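PDB 2NSF: hypothetical protein Cgl3021 from Corynebacterium glutamicum, which catalyses the mycothiol-dependent isomerisation of maleylpyruvate, presumably to fumarylpyruvate, and carries a bound zinc ion. Local coordinates for residues 47-52 / 173-178; 71-76 / 166-171; 142-147 / 152-157; 206-211 / 236-241; 226-231 / 253-258. All coordinates share one frame; numbering follows the deposited sequence.

Interaction 1. Residues 47-52 / 173-178; sequences LSLVDN and GAVATF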
# COMPACT_ATOMS: atom_id res chain seq x y z
N LEU A 47 -3.05 -3.13 15.15
CA LEU A 47 -2.32 -4.32 15.58
C LEU A 47 -2.48 -4.49 17.08
O LEU A 47 -2.62 -5.60 17.59
CB LEU A 47 -0.83 -4.18 15.23
CG LEU A 47 0.08 -5.34 15.63
CD1 LEU A 47 -0.44 -6.66 15.05
CD2 LEU A 47 1.49 -5.06 15.15
N SER A 48 -2.47 -3.37 17.80
CA SER A 48 -2.62 -3.39 19.25
C SER A 48 -3.99 -3.94 19.64
O SER A 48 -4.13 -4.59 20.68
CB SER A 48 -2.44 -1.98 19.82
OG SER A 48 -2.51 -1.99 21.24
N LEU A 49 -4.99 -3.69 18.81
CA LEU A 49 -6.34 -4.18 19.10
C LEU A 49 -6.46 -5.68 18.90
O LEU A 49 -7.26 -6.33 19.57
CB LEU A 49 -7.37 -3.47 18.22
CG LEU A 49 -7.64 -2.00 18.56
CD1 LEU A 49 -8.63 -1.43 17.55
CD2 LEU A 49 -8.20 -1.88 19.97
N VAL A 50 -5.68 -6.23 17.98
CA VAL A 50 -5.73 -7.67 17.73
C VAL A 50 -5.05 -8.39 18.89
O VAL A 50 -4.00 -7.97 19.36
CB VAL A 50 -4.99 -8.03 16.42
CG1 VAL A 50 -4.93 -9.55 16.25
CG2 VAL A 50 -5.69 -7.40 15.23
N ASP A 51 -5.67 -9.46 19.37
CA ASP A 51 -5.11 -10.24 20.47
C ASP A 51 -4.13 -11.27 19.93
O ASP A 51 -4.27 -11.73 18.80
CB ASP A 51 -6.22 -10.96 21.24
CG ASP A 51 -7.23 -10.01 21.84
OD1 ASP A 51 -6.82 -9.02 22.48
OD2 ASP A 51 -8.44 -10.26 21.68
N ASN A 52 -3.14 -11.63 20.74
CA ASN A 52 -2.14 -12.61 20.32
C ASN A 52 -2.79 -13.90 19.83
O ASN A 52 -2.33 -14.51 18.87
CB ASN A 52 -1.18 -12.92 21.47
CG ASN A 52 -0.23 -11.78 21.75
OD1 ASN A 52 -0.39 -10.68 21.22
ND2 ASN A 52 0.77 -12.03 22.60
N GLY A 173 -8.27 -6.45 9.98
CA GLY A 173 -9.57 -6.89 10.44
C GLY A 173 -9.98 -6.44 11.82
O GLY A 173 -10.69 -7.16 12.53
N ALA A 174 -9.53 -5.25 12.22
CA ALA A 174 -9.89 -4.69 13.51
C ALA A 174 -11.00 -3.68 13.22
O ALA A 174 -12.11 -4.07 12.88
CB ALA A 174 -8.69 -4.02 14.16
N VAL A 175 -10.70 -2.38 13.32
CA VAL A 175 -11.72 -1.37 13.04
C VAL A 175 -11.35 -0.35 11.96
O VAL A 175 -12.15 0.53 11.66
CB VAL A 175 -12.10 -0.58 14.32
CG1 VAL A 175 -12.63 -1.53 15.38
CG2 VAL A 175 -10.91 0.20 14.84
N ALA A 176 -10.16 -0.47 11.38
CA ALA A 176 -9.74 0.48 10.35
C ALA A 176 -10.55 0.33 9.07
O ALA A 176 -10.99 -0.77 8.72
CB ALA A 176 -8.25 0.30 10.05
N THR A 177 -10.74 1.44 8.37
CA THR A 177 -11.52 1.46 7.13
C THR A 177 -10.82 2.30 6.06
O THR A 177 -9.86 3.00 6.34
CB THR A 177 -12.90 2.09 7.35
OG1 THR A 177 -12.72 3.47 7.72
CG2 THR A 177 -13.65 1.37 8.47
N PHE A 178 -11.31 2.23 4.82
CA PHE A 178 -10.74 3.04 3.75
C PHE A 178 -11.14 4.49 4.01
O PHE A 178 -10.45 5.42 3.57
CB PHE A 178 -11.27 2.56 2.39
CG PHE A 178 -10.49 1.41 1.82
CD1 PHE A 178 -9.38 1.64 1.01
CD2 PHE A 178 -10.80 0.10 2.17
CE1 PHE A 178 -8.60 0.58 0.54
CE2 PHE A 178 -10.03 -0.97 1.71
CZ PHE A 178 -8.93 -0.73 0.89
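L49, on the last turn of helix 29-49, reaches over the chain at A174 and V175, which lies just past the end of helix 156-171. Its CB points toward that chain and already lies 4.3 Å from CB of A174. The next atom, CG, is anti to the carbonyl carbon (chi1 -71°) and rises past the alanine methyl without closing on it, standing 5.0 Å from that CB. The two methyls then part. CD1 continues the chain in an extended direction, with chi2 at 177°, and does the touching: it is 4.3 Å from CB of A174 and 3.9 Å from CG2 of V175. CD2 turns away from both. L49 and V175 cross at about a right angle, and their closest atoms are one methyl of each. On the valine this is CG2, the branch held between its backbone N and carbonyl carbon, while CG1 stays farther from the leucine.

No hydrogen bond links 47-52 with 173-178. Some backbone atoms bond to other groups: R118 binds both the L47 and V50 carbonyl oxygens at the helix end, and D180 accepts from T177 N. One turn back on helix 29-49, Q46 also lies against A174 and V175, extending the contact along the helix.

This thin apolar contact at the surface belongs to a linker. It leaves helix 156-171 at G173, whose phi is positive, and runs past the end of helix 29-49, between the N-terminal helical part that holds the zinc and the C-terminal part.

Interaction 2. Residues 71-76 / 166-171; sequences AHVAYN and WIHAVD. With ZN (zinc ion), chain E; SO4 (sulfate ion), chain C.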
# COMPACT_ATOMS: atom_id res chain seq x y z
N ALA A 71 3.87 -10.04 9.44
CA ALA A 71 5.25 -10.30 9.05
C ALA A 71 5.57 -9.50 7.79
O ALA A 71 6.60 -8.84 7.71
CB ALA A 71 5.45 -11.79 8.79
N HIS A 72 4.67 -9.56 6.82
CA HIS A 72 4.85 -8.84 5.57
C HIS A 72 5.09 -7.35 5.76
O HIS A 72 5.99 -6.77 5.13
CB HIS A 72 3.63 -9.01 4.65
CG HIS A 72 3.59 -8.07 3.49
ND1 HIS A 72 4.69 -7.76 2.76
CD2 HIS A 72 2.55 -7.40 2.94
CE1 HIS A 72 4.36 -6.92 1.79
NE2 HIS A 72 3.07 -6.69 1.88
N VAL A 73 4.30 -6.71 6.61
CA VAL A 73 4.46 -5.29 6.85
C VAL A 73 5.86 -4.99 7.38
O VAL A 73 6.48 -3.99 6.98
CB VAL A 73 3.36 -4.75 7.82
CG1 VAL A 73 3.63 -3.29 8.19
CG2 VAL A 73 2.00 -4.86 7.15
N ALA A 74 6.38 -5.86 8.24
CA ALA A 74 7.72 -5.66 8.79
C ALA A 74 8.78 -5.86 7.70
O ALA A 74 9.71 -5.07 7.59
CB ALA A 74 7.97 -6.62 9.96
N TYR A 75 8.63 -6.93 6.92
CA TYR A 75 9.61 -7.19 5.87
C TYR A 75 9.59 -6.09 4.81
O TYR A 75 10.60 -5.83 4.15
CB TYR A 75 9.38 -8.57 5.25
CG TYR A 75 9.64 -9.69 6.24
CD1 TYR A 75 10.82 -9.73 6.98
CD2 TYR A 75 8.70 -10.70 6.46
CE1 TYR A 75 11.07 -10.73 7.92
CE2 TYR A 75 8.93 -11.72 7.40
CZ TYR A 75 10.12 -11.72 8.13
OH TYR A 75 10.36 -12.70 9.06
N ASN A 76 8.45 -5.44 4.64
CA ASN A 76 8.36 -4.34 3.69
C ASN A 76 9.16 -3.16 4.23
O ASN A 76 9.87 -2.50 3.49
CB ASN A 76 6.89 -3.95 3.45
CG ASN A 76 6.75 -2.64 2.71
OD1 ASN A 76 6.66 -1.58 3.33
ND2 ASN A 76 6.74 -2.69 1.38
N TRP A 166 -1.48 2.27 5.40
CA TRP A 166 -2.87 2.72 5.39
C TRP A 166 -3.82 1.65 4.91
O TRP A 166 -4.95 1.54 5.41
CB TRP A 166 -3.03 3.98 4.54
CG TRP A 166 -2.53 5.23 5.21
CD1 TRP A 166 -1.38 5.91 4.92
CD2 TRP A 166 -3.17 5.93 6.28
NE1 TRP A 166 -1.27 7.01 5.75
CE2 TRP A 166 -2.35 7.04 6.59
CE3 TRP A 166 -4.35 5.74 7.01
CZ2 TRP A 166 -2.68 7.96 7.61
CZ3 TRP A 166 -4.68 6.65 8.02
CH2 TRP A 166 -3.84 7.74 8.31
N ILE A 167 -3.40 0.83 3.95
CA ILE A 167 -4.26 -0.22 3.45
C ILE A 167 -4.21 -1.48 4.31
O ILE A 167 -5.24 -2.05 4.62
CB ILE A 167 -3.93 -0.60 2.00
CG1 ILE A 167 -4.13 0.63 1.09
CG2 ILE A 167 -4.83 -1.74 1.55
CD1 ILE A 167 -3.72 0.40 -0.36
N HIS A 168 -3.01 -1.91 4.69
CA HIS A 168 -2.93 -3.11 5.51
C HIS A 168 -3.54 -2.91 6.89
O HIS A 168 -3.84 -3.87 7.59
CB HIS A 168 -1.49 -3.62 5.61
CG HIS A 168 -1.01 -4.25 4.34
ND1 HIS A 168 -1.82 -5.05 3.57
CD2 HIS A 168 0.19 -4.20 3.71
CE1 HIS A 168 -1.15 -5.46 2.51
NE2 HIS A 168 0.07 -4.96 2.57
N ALA A 169 -3.74 -1.65 7.29
CA ALA A 169 -4.37 -1.38 8.57
C ALA A 169 -5.79 -1.94 8.47
O ALA A 169 -6.33 -2.47 9.44
CB ALA A 169 -4.41 0.12 8.84
N VAL A 170 -6.39 -1.82 7.29
CA VAL A 170 -7.74 -2.34 7.08
C VAL A 170 -7.72 -3.86 7.05
O VAL A 170 -8.59 -4.51 7.63
CB VAL A 170 -8.34 -1.84 5.75
CG1 VAL A 170 -9.77 -2.31 5.62
CG2 VAL A 170 -8.26 -0.33 5.68
N ASP A 171 -6.73 -4.43 6.37
CA ASP A 171 -6.60 -5.88 6.23
C ASP A 171 -6.46 -6.62 7.56
O ASP A 171 -6.74 -7.82 7.64
CB ASP A 171 -5.42 -6.23 5.33
CG ASP A 171 -5.59 -5.70 3.92
OD1 ASP A 171 -6.74 -5.57 3.45
OD2 ASP A 171 -4.56 -5.42 3.26
ZN ZN E . 1.60 -5.22 1.10
S SO4 C . 6.28 -5.47 -1.55
O1 SO4 C . 5.08 -6.23 -1.15
O2 SO4 C . 7.14 -6.35 -2.36
O3 SO4 C . 5.88 -4.30 -2.35
O4 SO4 C . 7.00 -5.02 -0.35
O HOH W 1 2.78 -5.05 -0.74
O HOH W 2 0.03 -4.05 -0.34
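H72 and H168 meet at the zinc ion, which each binds through NE2, at 2.2 Å from H72 NE2 and 2.1 Å from H168 NE2. Water 1, at 2.2 Å from the zinc, and water 2 are also ligands, and E164 completes the set of protein ligands. Converging on one metal brings the imidazoles close, with H72 CD2 3.5 Å from H168 NE2. Their planes are inclined at 75°, an oblique approach in which the metal, not ring stacking, joins them.

Apolar contact is confined to V73, whose CG2 lies 3.9 Å from CD2 of H168 and also touches CB at the root of that side chain.

Hydrogen bonds fix the outer parts of the site. H168 uses its other ring nitrogen, ND1, to donate to D171 OD2 at 2.8 Å; the carboxylate, one helical turn on, lies close to the ring plane and receives the bond on its anti lone pair. This second-shell link limits rotation of the imidazole, and D171 is itself anchored by a salt bridge to R242. A sulfate, probably from the crystallisation liquor, is gripped at O4 by N76 ND2 (2.9 Å, 166°), and water 1 donates to its O1 at 2.6 Å. R161 holds N76 OD1, the other end of the amide.

The two histidines reach the metal from helices 66-89 and 156-171. Y43 of helix 29-49 lies against V73 and H168, R102 and I106 of helix 99-109 lie against H72, and helix 114-133 packs against A74 and Y75.

Interaction 3. Residues 142-147 / 152-157; sequences HEVLTA and VPASET. With SO4 (sulfate ion), chain B.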
# COMPACT_ATOMS: atom_id res chain seq x y z
N HIS A 142 17.88 10.28 -5.36
CA HIS A 142 18.68 9.22 -5.96
C HIS A 142 17.76 8.16 -6.55
O HIS A 142 16.78 7.75 -5.92
CB HIS A 142 19.59 8.60 -4.89
CG HIS A 142 20.65 7.70 -5.44
ND1 HIS A 142 20.37 6.49 -6.05
CD2 HIS A 142 22.00 7.84 -5.48
CE1 HIS A 142 21.49 5.92 -6.44
NE2 HIS A 142 22.50 6.72 -6.11
N GLU A 143 18.05 7.71 -7.77
CA GLU A 143 17.22 6.71 -8.42
C GLU A 143 17.42 5.31 -7.88
O GLU A 143 18.55 4.85 -7.72
CB GLU A 143 17.46 6.69 -9.93
CG GLU A 143 17.15 7.98 -10.65
CD GLU A 143 16.92 7.77 -12.14
OE1 GLU A 143 17.62 6.92 -12.73
OE2 GLU A 143 16.05 8.46 -12.71
N VAL A 144 16.32 4.64 -7.60
CA VAL A 144 16.34 3.28 -7.08
C VAL A 144 15.27 2.49 -7.83
O VAL A 144 14.47 3.06 -8.57
CB VAL A 144 16.04 3.26 -5.57
CG1 VAL A 144 17.14 4.01 -4.82
CG2 VAL A 144 14.69 3.89 -5.29
N LEU A 145 15.27 1.18 -7.64
CA LEU A 145 14.31 0.33 -8.33
C LEU A 145 13.35 -0.31 -7.34
O LEU A 145 13.77 -0.80 -6.28
CB LEU A 145 15.05 -0.77 -9.11
CG LEU A 145 14.31 -1.43 -10.26
CD1 LEU A 145 14.09 -0.42 -11.38
CD2 LEU A 145 15.11 -2.61 -10.79
N THR A 146 12.06 -0.31 -7.66
CA THR A 146 11.07 -0.93 -6.80
C THR A 146 11.07 -2.42 -7.11
O THR A 146 11.66 -2.84 -8.10
CB THR A 146 9.64 -0.39 -7.06
OG1 THR A 146 9.16 -0.89 -8.31
CG2 THR A 146 9.64 1.13 -7.09
N ALA A 147 10.40 -3.20 -6.28
CA ALA A 147 10.34 -4.64 -6.49
C ALA A 147 9.58 -4.95 -7.78
O ALA A 147 9.75 -6.02 -8.37
CB ALA A 147 9.67 -5.33 -5.31
N VAL A 152 12.41 4.87 -9.72
CA VAL A 152 11.90 6.02 -8.99
C VAL A 152 12.92 6.65 -8.06
O VAL A 152 13.95 6.05 -7.73
CB VAL A 152 10.69 5.59 -8.12
CG1 VAL A 152 9.63 4.93 -8.99
CG2 VAL A 152 11.16 4.61 -7.05
N PRO A 153 12.66 7.90 -7.62
CA PRO A 153 13.60 8.55 -6.70
C PRO A 153 13.40 7.87 -5.33
O PRO A 153 12.32 7.32 -5.07
CB PRO A 153 13.14 10.00 -6.70
CG PRO A 153 11.66 9.89 -6.94
CD PRO A 153 11.58 8.82 -8.01
N ALA A 154 14.42 7.89 -4.49
CA ALA A 154 14.34 7.25 -3.17
C ALA A 154 13.15 7.74 -2.35
O ALA A 154 12.60 7.00 -1.53
CB ALA A 154 15.63 7.49 -2.40
N SER A 155 12.75 8.99 -2.58
CA SER A 155 11.62 9.57 -1.87
C SER A 155 10.34 8.77 -2.07
O SER A 155 9.40 8.88 -1.29
CB SER A 155 11.39 11.01 -2.33
OG SER A 155 11.31 11.06 -3.74
N GLU A 156 10.32 7.96 -3.12
CA GLU A 156 9.16 7.13 -3.43
C GLU A 156 8.84 6.18 -2.27
O GLU A 156 7.71 5.72 -2.13
CB GLU A 156 9.41 6.30 -4.70
CG GLU A 156 8.17 5.66 -5.31
CD GLU A 156 7.40 6.61 -6.21
OE1 GLU A 156 7.89 7.73 -6.45
OE2 GLU A 156 6.31 6.23 -6.69
N THR A 157 9.84 5.88 -1.44
CA THR A 157 9.62 4.97 -0.31
C THR A 157 8.60 5.54 0.67
O THR A 157 7.94 4.79 1.38
CB THR A 157 10.93 4.68 0.47
OG1 THR A 157 11.45 5.89 1.02
CG2 THR A 157 11.96 4.04 -0.45
S SO4 B . 5.53 -0.29 -7.24
O1 SO4 B . 6.57 -0.29 -8.28
O2 SO4 B . 6.08 -0.77 -5.97
O3 SO4 B . 4.44 -1.18 -7.66
O4 SO4 B . 5.02 1.08 -7.05
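A two-stranded antiparallel beta hairpin pairs V144 with V152 just ahead of helix 156-171. The two valines form a hydrogen-bonded pair: V144 N donates to V152 O at 2.8 Å, and V152 N returns a bond to V144 O at 3.0 Å, both nearly straight. E143 and P153 are the next, non-hydrogen-bonded pair. Beyond it A154 N bonds H142 O at 2.8 Å, though with a more bent N-H...O angle of 131°.

V144 and V152 lie on the same face of the hairpin, where their CG2 methyls meet at 4.0 Å. V144 CG2 also sits 3.3 Å from V152 O. Two residues past V144, T146 crosses V152 at about a right angle and puts its CG2 3.8 Å from V152 CG2. The other branch, OG1, donates to sulfate O1 at 2.7 Å and also hydrogen-bonds with R150 N; the side chains of R150 and R163 bind the same anion.

W86 and A87 of helix 66-89 touch V144 and A154 respectively. The arrangement is a beta hairpin whose second strand runs through a type I turn, from P153 to E156, into helix 156-171, the helix that carries the zinc ligands E164 and H168.

Interaction 4. Residues 206-211 / 236-241; sequences LVLLDE and VRYAAG. With SO4 (sulfate ion), chain D.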
# COMPACT_ATOMS: atom_id res chain seq x y z
N LEU A 206 -13.61 -0.15 -18.45
CA LEU A 206 -13.91 0.08 -17.03
C LEU A 206 -13.42 1.44 -16.57
O LEU A 206 -12.25 1.79 -16.73
CB LEU A 206 -13.27 -1.02 -16.17
CG LEU A 206 -13.51 -0.90 -14.66
CD1 LEU A 206 -15.00 -1.03 -14.35
CD2 LEU A 206 -12.72 -1.99 -13.93
N VAL A 207 -14.33 2.22 -15.98
CA VAL A 207 -14.00 3.55 -15.48
C VAL A 207 -14.52 3.72 -14.06
O VAL A 207 -15.69 3.45 -13.79
CB VAL A 207 -14.63 4.65 -16.36
CG1 VAL A 207 -14.28 6.04 -15.81
CG2 VAL A 207 -14.14 4.51 -17.80
N LEU A 208 -13.66 4.17 -13.15
CA LEU A 208 -14.08 4.40 -11.77
C LEU A 208 -14.51 5.86 -11.68
O LEU A 208 -13.87 6.74 -12.25
CB LEU A 208 -12.92 4.17 -10.81
CG LEU A 208 -12.18 2.84 -10.88
CD1 LEU A 208 -11.17 2.80 -9.74
CD2 LEU A 208 -13.15 1.66 -10.80
N LEU A 209 -15.60 6.11 -10.96
CA LEU A 209 -16.07 7.48 -10.82
C LEU A 209 -16.20 7.89 -9.37
O LEU A 209 -16.92 7.25 -8.60
CB LEU A 209 -17.44 7.64 -11.49
CG LEU A 209 -18.16 8.97 -11.26
CD1 LEU A 209 -17.37 10.11 -11.89
CD2 LEU A 209 -19.57 8.91 -11.85
N ASP A 210 -15.47 8.93 -9.00
CA ASP A 210 -15.56 9.50 -7.66
C ASP A 210 -16.75 10.42 -7.92
O ASP A 210 -16.59 11.52 -8.44
CB ASP A 210 -14.32 10.34 -7.34
CG ASP A 210 -14.46 11.12 -6.04
OD1 ASP A 210 -15.59 11.24 -5.52
OD2 ASP A 210 -13.43 11.63 -5.55
N GLU A 211 -17.95 9.96 -7.57
CA GLU A 211 -19.14 10.74 -7.86
C GLU A 211 -19.21 12.11 -7.19
O GLU A 211 -19.50 13.11 -7.84
CB GLU A 211 -20.39 9.92 -7.55
CG GLU A 211 -21.68 10.61 -7.97
CD GLU A 211 -22.81 9.63 -8.24
OE1 GLU A 211 -23.02 8.73 -7.41
OE2 GLU A 211 -23.48 9.78 -9.28
N VAL A 236 -11.82 3.20 -4.18
CA VAL A 236 -10.48 2.72 -3.89
C VAL A 236 -10.55 1.33 -3.24
O VAL A 236 -9.75 0.46 -3.57
CB VAL A 236 -9.70 3.70 -2.99
CG1 VAL A 236 -8.34 3.09 -2.59
CG2 VAL A 236 -9.46 5.00 -3.75
N ARG A 237 -11.51 1.11 -2.33
CA ARG A 237 -11.63 -0.22 -1.73
C ARG A 237 -11.89 -1.21 -2.86
O ARG A 237 -11.32 -2.30 -2.89
CB ARG A 237 -12.80 -0.28 -0.73
CG ARG A 237 -13.15 -1.71 -0.27
CD ARG A 237 -14.39 -1.77 0.62
NE ARG A 237 -14.10 -1.47 2.02
CZ ARG A 237 -13.50 -2.31 2.87
NH1 ARG A 237 -13.28 -1.95 4.12
NH2 ARG A 237 -13.12 -3.52 2.46
N TYR A 238 -12.76 -0.81 -3.78
CA TYR A 238 -13.11 -1.64 -4.93
C TYR A 238 -11.91 -1.91 -5.83
O TYR A 238 -11.62 -3.07 -6.16
CB TYR A 238 -14.22 -0.97 -5.75
CG TYR A 238 -14.47 -1.62 -7.09
CD1 TYR A 238 -15.10 -2.86 -7.20
CD2 TYR A 238 -14.03 -1.01 -8.27
CE1 TYR A 238 -15.29 -3.47 -8.44
CE2 TYR A 238 -14.21 -1.61 -9.51
CZ TYR A 238 -14.85 -2.84 -9.59
OH TYR A 238 -15.03 -3.44 -10.81
N ALA A 239 -11.22 -0.85 -6.24
CA ALA A 239 -10.06 -0.99 -7.13
C ALA A 239 -8.96 -1.81 -6.48
O ALA A 239 -8.21 -2.52 -7.17
CB ALA A 239 -9.54 0.39 -7.52
N ALA A 240 -8.85 -1.72 -5.16
CA ALA A 240 -7.83 -2.45 -4.42
C ALA A 240 -8.19 -3.92 -4.23
O ALA A 240 -7.45 -4.67 -3.58
CB ALA A 240 -7.59 -1.78 -3.07
N GLY A 241 -9.31 -4.33 -4.80
CA GLY A 241 -9.75 -5.72 -4.70
C GLY A 241 -10.26 -6.08 -3.32
O GLY A 241 -10.29 -7.24 -2.93
S SO4 D . -15.22 1.76 4.02
O1 SO4 D . -15.71 1.02 5.20
O2 SO4 D . -14.22 2.80 4.32
O3 SO4 D . -14.88 0.91 2.87
O4 SO4 D . -16.39 2.51 3.57
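L208 divides its two methyls between successive residues of helix 232-239. CD1 lies 3.7 Å from CB of A239. CD2 comes to the edge of the Y238 ring, close to its plane, and is 3.7 Å from CE2. L208 CG stands anti to the carbonyl carbon (chi1 -53°), which leaves the fork directed at the helix. Two residues earlier on the strand, L206 approaches the far end of the same tyrosine, its CD2 4.1 Å from Y238 OH. Leucines on one side of the strand therefore meet the tyrosine at its ring edge and at its hydroxyl.

This is the packing of a helix on a sheet in the C-terminal alpha/beta domain. Strand 206-210 lies between strands 215-218 and 226-230, and helix 183-199 shares the covered face, with T194 against L208 and W197 against A239.

Farther out, the tyrosine is fixed at its polar end: OH, buried among leucine and proline carbons, hydrogen-bonds to P255 O. V228 and V254 also touch the ring. The helix ends in a Schellman motif at G241, which has positive phi; one of the bonds at this end is G241 N to Y238 O, 3.0 Å. R237, one residue before the tyrosine, reaches away from the sheet to a sulfate. Its NE donates to sulfate O3 at 2.6 Å, almost straight at 176° and at the guanidinium edge, while G179 N binds the same anion and R242 O receives R237 NH2.

Interaction 5. Residues 226-231 / 253-258; sequences VVVSGS and EVPEPP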
# COMPACT_ATOMS: atom_id res chain seq x y z
N VAL A 226 -18.20 0.73 -18.73
CA VAL A 226 -18.85 0.30 -17.51
C VAL A 226 -18.31 1.24 -16.44
O VAL A 226 -17.12 1.26 -16.16
CB VAL A 226 -18.50 -1.15 -17.14
CG1 VAL A 226 -19.16 -1.52 -15.81
CG2 VAL A 226 -18.98 -2.08 -18.23
N VAL A 227 -19.20 2.05 -15.87
CA VAL A 227 -18.80 3.01 -14.84
C VAL A 227 -19.14 2.50 -13.45
O VAL A 227 -20.31 2.24 -13.15
CB VAL A 227 -19.50 4.37 -15.05
CG1 VAL A 227 -18.99 5.38 -14.04
CG2 VAL A 227 -19.25 4.86 -16.47
N VAL A 228 -18.12 2.34 -12.62
CA VAL A 228 -18.29 1.89 -11.25
C VAL A 228 -18.10 3.15 -10.42
O VAL A 228 -17.01 3.72 -10.39
CB VAL A 228 -17.24 0.84 -10.86
CG1 VAL A 228 -17.34 0.52 -9.37
CG2 VAL A 228 -17.45 -0.42 -11.68
N SER A 229 -19.16 3.59 -9.75
CA SER A 229 -19.09 4.83 -8.98
C SER A 229 -19.41 4.73 -7.50
O SER A 229 -20.07 3.79 -7.04
CB SER A 229 -20.01 5.87 -9.62
OG SER A 229 -21.34 5.40 -9.61
N GLY A 230 -18.95 5.73 -6.76
CA GLY A 230 -19.18 5.80 -5.33
C GLY A 230 -18.33 6.92 -4.77
O GLY A 230 -17.86 7.77 -5.53
N SER A 231 -18.13 6.93 -3.46
CA SER A 231 -17.28 7.96 -2.87
C SER A 231 -15.85 7.50 -3.17
O SER A 231 -15.64 6.38 -3.62
CB SER A 231 -17.48 8.02 -1.35
OG SER A 231 -17.07 6.81 -0.74
N GLU A 253 -24.62 -4.12 -12.67
CA GLU A 253 -23.82 -5.18 -12.07
C GLU A 253 -22.33 -4.84 -12.06
O GLU A 253 -21.73 -4.59 -13.10
CB GLU A 253 -24.05 -6.49 -12.82
CG GLU A 253 -23.33 -7.70 -12.23
CD GLU A 253 -24.27 -8.64 -11.49
OE1 GLU A 253 -25.46 -8.69 -11.85
OE2 GLU A 253 -23.81 -9.34 -10.56
N VAL A 254 -21.75 -4.83 -10.86
CA VAL A 254 -20.34 -4.51 -10.68
C VAL A 254 -19.44 -5.70 -11.04
O VAL A 254 -19.54 -6.77 -10.44
CB VAL A 254 -20.05 -4.11 -9.21
CG1 VAL A 254 -18.59 -3.72 -9.05
CG2 VAL A 254 -20.96 -2.95 -8.80
N PRO A 255 -18.55 -5.51 -12.02
CA PRO A 255 -17.66 -6.59 -12.43
C PRO A 255 -16.48 -6.72 -11.48
O PRO A 255 -16.19 -5.80 -10.72
CB PRO A 255 -17.20 -6.15 -13.82
CG PRO A 255 -17.13 -4.66 -13.66
CD PRO A 255 -18.40 -4.34 -12.90
N GLU A 256 -15.82 -7.88 -11.50
CA GLU A 256 -14.66 -8.04 -10.65
C GLU A 256 -13.57 -7.22 -11.33
O GLU A 256 -13.33 -7.35 -12.53
CB GLU A 256 -14.25 -9.51 -10.54
CG GLU A 256 -15.06 -10.26 -9.50
CD GLU A 256 -15.06 -9.55 -8.16
OE1 GLU A 256 -13.98 -9.41 -7.55
OE2 GLU A 256 -16.15 -9.12 -7.71
N PRO A 257 -12.92 -6.34 -10.57
CA PRO A 257 -11.86 -5.51 -11.13
C PRO A 257 -10.59 -6.28 -11.45
O PRO A 257 -10.39 -7.40 -10.97
CB PRO A 257 -11.63 -4.48 -10.03
CG PRO A 257 -11.80 -5.32 -8.79
CD PRO A 257 -13.06 -6.11 -9.12
N PRO A 258 -9.73 -5.69 -12.29
CA PRO A 258 -8.47 -6.35 -12.64
C PRO A 258 -7.67 -6.47 -11.35
O PRO A 258 -7.84 -5.66 -10.44
CB PRO A 258 -7.83 -5.36 -13.61
CG PRO A 258 -9.00 -4.71 -14.26
CD PRO A 258 -9.94 -4.48 -13.10
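V226 and V228, alternate residues of strand 226-230, both meet the CD carbon of P255. V226 CG1 is 4.1 Å from P255 CD and V228 CG2 is 4.2 Å from it, so the proline ring carbon beside the backbone nitrogen sits against two valine methyls. V226 and the proline reach toward each other, the valine presenting CG1 because that branch is anti to its backbone N (chi1 177°) and extends toward the loop. V228 CG2 has a further, looser partner in V254, whose CG1 lies 4.4 Å away.

V228 is the closely packed part. It is buried, and besides the loop it contacts L206 on the neighbouring strand, V247 on the other flanking strand and Y238 of helix 232-239. V226 is at the looser end: partly exposed, it has S249 and T251 as further neighbours. Beyond the valines the loop opens to solvent. E253 and E256, on either side of V254 and P255, are exposed and carry their carboxylates away from the strand. At the other end of the strand S231 caps helix 232-239 by bonding G234 N.

No hydrogen bond crosses between 226-231 and 253-258. The backbone of V226 and V228 already bonds to strand 206-210, and P255 has no N-H to offer. The two segments therefore meet by apolar contact alone, while polar anchors from other parts, S249 OG on E253 O and Y238 OH on P255 O, tie the loop down.

How the interactions relate
Interaction 2 holds the zinc. Interaction 3 feeds the same helix, 156-171, from its start, with centres 19 Å apart and T146 about 12 Å from the metal, side chain to ion. Interaction 1 lies past the other end of that helix, where A176 CB packs on A169 O at 3.4 Å. From there the chain moves toward the C-terminal domain: F178 CD2 touches R237 CB at 3.5 Å, and R237 NH1 also meets V170 CG1 at 3.8 Å, joining interaction 4 to interactions 1 and 2. Interactions 4 and 5, centres 6 Å apart, share one sheet, where L209 N and V228 O, 2.8 Å apart, probably hydrogen-bond between neighbouring strands, away from the zinc site.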